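Local coordinates for regulatory protein RecX (Lactobacillus reuteri, PDB 3D5L) that probably modulates the activity of the recombinase RecA, as a member of the RecX family linked to DNA repair, at residues S116-M121 with L150-P155. Numbering follows the deposited sequence.
Sequences SYVRTM and LTQFTP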
loop_
_atom_site.group_PDB
_atom_site.type_symbol
_atom_site.label_atom_id
_atom_site.label_comp_id
_atom_site.label_asym_id
_atom_site.label_seq_id
_atom_site.Cartn_x
_atom_site.Cartn_y
_atom_site.Cartn_z
ATOM N N SER A 116 2.319 3.425 -11.198
ATOM C CA SER A 116 0.915 3.303 -11.583
ATOM C C SER A 116 0.153 4.556 -11.198
ATOM O O SER A 116 -0.762 4.982 -11.900
ATOM C CB SER A 116 0.264 2.103 -10.887
ATOM O OG SER A 116 0.835 0.882 -11.330
ATOM N N TYR A 117 0.528 5.129 -10.059
ATOM C CA TYR A 117 -0.120 6.337 -9.587
ATOM C C TYR A 117 0.132 7.474 -10.558
ATOM O O TYR A 117 -0.792 8.189 -10.944
ATOM C CB TYR A 117 0.409 6.726 -8.210
ATOM C CG TYR A 117 -0.210 7.995 -7.678
ATOM C CD1 TYR A 117 -1.458 7.975 -7.053
ATOM C CD2 TYR A 117 0.444 9.218 -7.805
ATOM C CE1 TYR A 117 -2.037 9.135 -6.565
ATOM C CE2 TYR A 117 -0.129 10.394 -7.323
ATOM C CZ TYR A 117 -1.371 10.342 -6.702
ATOM O OH TYR A 117 -1.940 11.494 -6.208
ATOM N N VAL A 118 1.387 7.644 -10.956
ATOM C CA VAL A 118 1.735 8.719 -11.879
ATOM C C VAL A 118 0.995 8.538 -13.198
ATOM O O VAL A 118 0.380 9.480 -13.699
ATOM C CB VAL A 118 3.261 8.788 -12.115
ATOM C CG1 VAL A 118 3.579 9.761 -13.237
ATOM C CG2 VAL A 118 3.952 9.254 -10.831
ATOM N N ARG A 119 1.037 7.327 -13.747
ATOM C CA ARG A 119 0.347 7.037 -14.992
ATOM C C ARG A 119 -1.138 7.416 -14.897
ATOM O O ARG A 119 -1.679 8.070 -15.786
ATOM C CB ARG A 119 0.490 5.551 -15.332
ATOM C CG ARG A 119 -0.290 5.104 -16.559
ATOM C CD ARG A 119 -0.136 6.097 -17.691
ATOM N NE ARG A 119 1.262 6.463 -17.890
ATOM C CZ ARG A 119 1.693 7.283 -18.843
ATOM N NH1 ARG A 119 0.830 7.829 -19.695
ATOM N NH2 ARG A 119 2.989 7.557 -18.938
ATOM N N THR A 120 -1.796 7.006 -13.819
ATOM C CA THR A 120 -3.207 7.324 -13.640
ATOM C C THR A 120 -3.406 8.840 -13.541
ATOM O O THR A 120 -4.398 9.360 -14.038
ATOM C CB THR A 120 -3.788 6.687 -12.362
ATOM O OG1 THR A 120 -3.655 5.262 -12.423
ATOM C CG2 THR A 120 -5.261 7.032 -12.228
ATOM N N MET A 121 -2.476 9.540 -12.889
ATOM C CA MET A 121 -2.587 10.992 -12.759
ATOM C C MET A 121 -2.475 11.625 -14.142
ATOM O O MET A 121 -3.211 12.542 -14.494
ATOM C CB MET A 121 -1.483 11.551 -11.853
ATOM C CG MET A 121 -1.723 11.366 -10.345
ATOM S SD MET A 121 -3.385 11.891 -9.794
ATOM C CE MET A 121 -4.137 10.285 -9.466
ATOM N N LEU A 150 8.280 9.783 -11.581
ATOM C CA LEU A 150 8.158 11.110 -12.190
ATOM C C LEU A 150 8.858 11.209 -13.533
ATOM O O LEU A 150 8.803 12.247 -14.190
ATOM C CB LEU A 150 8.720 12.184 -11.244
ATOM C CG LEU A 150 7.711 13.101 -10.534
ATOM C CD1 LEU A 150 6.383 12.408 -10.377
ATOM C CD2 LEU A 150 8.272 13.524 -9.180
ATOM N N THR A 151 9.515 10.131 -13.939
ATOM C CA THR A 151 10.202 10.133 -15.211
ATOM C C THR A 151 9.198 10.117 -16.378
ATOM O O THR A 151 9.497 10.587 -17.473
ATOM C CB THR A 151 11.175 8.936 -15.291
ATOM O OG1 THR A 151 12.278 9.298 -16.118
ATOM C CG2 THR A 151 10.494 7.685 -15.858
ATOM N N GLN A 152 8.000 9.598 -16.137
ATOM C CA GLN A 152 6.973 9.560 -17.178
ATOM C C GLN A 152 6.532 10.999 -17.439
ATOM O O GLN A 152 5.981 11.305 -18.491
ATOM C CB GLN A 152 5.734 8.778 -16.718
ATOM C CG GLN A 152 5.991 7.457 -16.033
ATOM C CD GLN A 152 4.717 6.850 -15.481
ATOM O OE1 GLN A 152 4.747 5.991 -14.604
ATOM N NE2 GLN A 152 3.584 7.296 -15.999
ATOM N N PHE A 153 6.762 11.868 -16.460
ATOM C CA PHE A 153 6.373 13.268 -16.563
ATOM C C PHE A 153 7.392 14.067 -17.354
ATOM O O PHE A 153 8.144 14.871 -16.809
ATOM C CB PHE A 153 6.210 13.872 -15.167
ATOM C CG PHE A 153 4.847 14.440 -14.909
ATOM C CD1 PHE A 153 4.095 14.010 -13.826
ATOM C CD2 PHE A 153 4.323 15.428 -15.732
ATOM C CE1 PHE A 153 2.841 14.560 -13.565
ATOM C CE2 PHE A 153 3.066 15.984 -15.477
ATOM C CZ PHE A 153 2.327 15.550 -14.394
ATOM N N THR A 154 7.398 13.835 -18.652
ATOM C CA THR A 154 8.302 14.507 -19.557
ATOM C C THR A 154 7.817 15.950 -19.780
ATOM O O THR A 154 6.680 16.293 -19.442
ATOM C CB THR A 154 8.320 13.743 -20.886
ATOM O OG1 THR A 154 9.393 14.219 -21.708
ATOM C CG2 THR A 154 6.989 13.929 -21.618
ATOM N N PRO A 155 8.683 16.827 -20.323
ATOM C CA PRO A 155 8.214 18.202 -20.543
ATOM C C PRO A 155 7.046 18.255 -21.532
ATOM O O PRO A 155 6.177 19.118 -21.430
ATOM C CB PRO A 155 9.462 18.914 -21.061
ATOM C CG PRO A 155 10.565 18.213 -20.297
ATOM C CD PRO A 155 10.152 16.753 -20.460
#
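Val118, a buried residue of helix 110-124, touches Leu150, Gln152 and Phe153. The apolar part rests on its two methyls. Val118 CG2 lies 4.0 Å from Leu150 CD1, and the two side chains cross at about a right angle. Val118 CG1 is anti to the backbone N (chi1 171°) and lies 4.3 Å from Phe153 CD1. Val118 CG1 also packs against the end of the Gln152 side chain, 3.8 Å from Gln152 CD.

The polar part pairs Arg119 with Gln152. The arginine chain bends at chi2 and chi3, which brings the guanidinium alongside the glutamine side chain. Arg119 NH2 comes within 3.7 Å of Gln152 CB. The guanidinium and amide planes are nearly parallel, 8° apart. Which amide atom faces the arginine is doubtful.

Within the loop, Phe153 N bonds to Leu150 O at 3.1 Å, and Phe153 centres an inverse gamma turn. The contact joins helix 110-124, in the part of the chain assigned to the second three-helix RecX domain, to the link between helices 143-149 and 155-172. Gln152 also touches Ala115 and Ile122 of helix 110-124. Ile132 of helix 129-138 packs on Leu150 and Phe153, and on Met121.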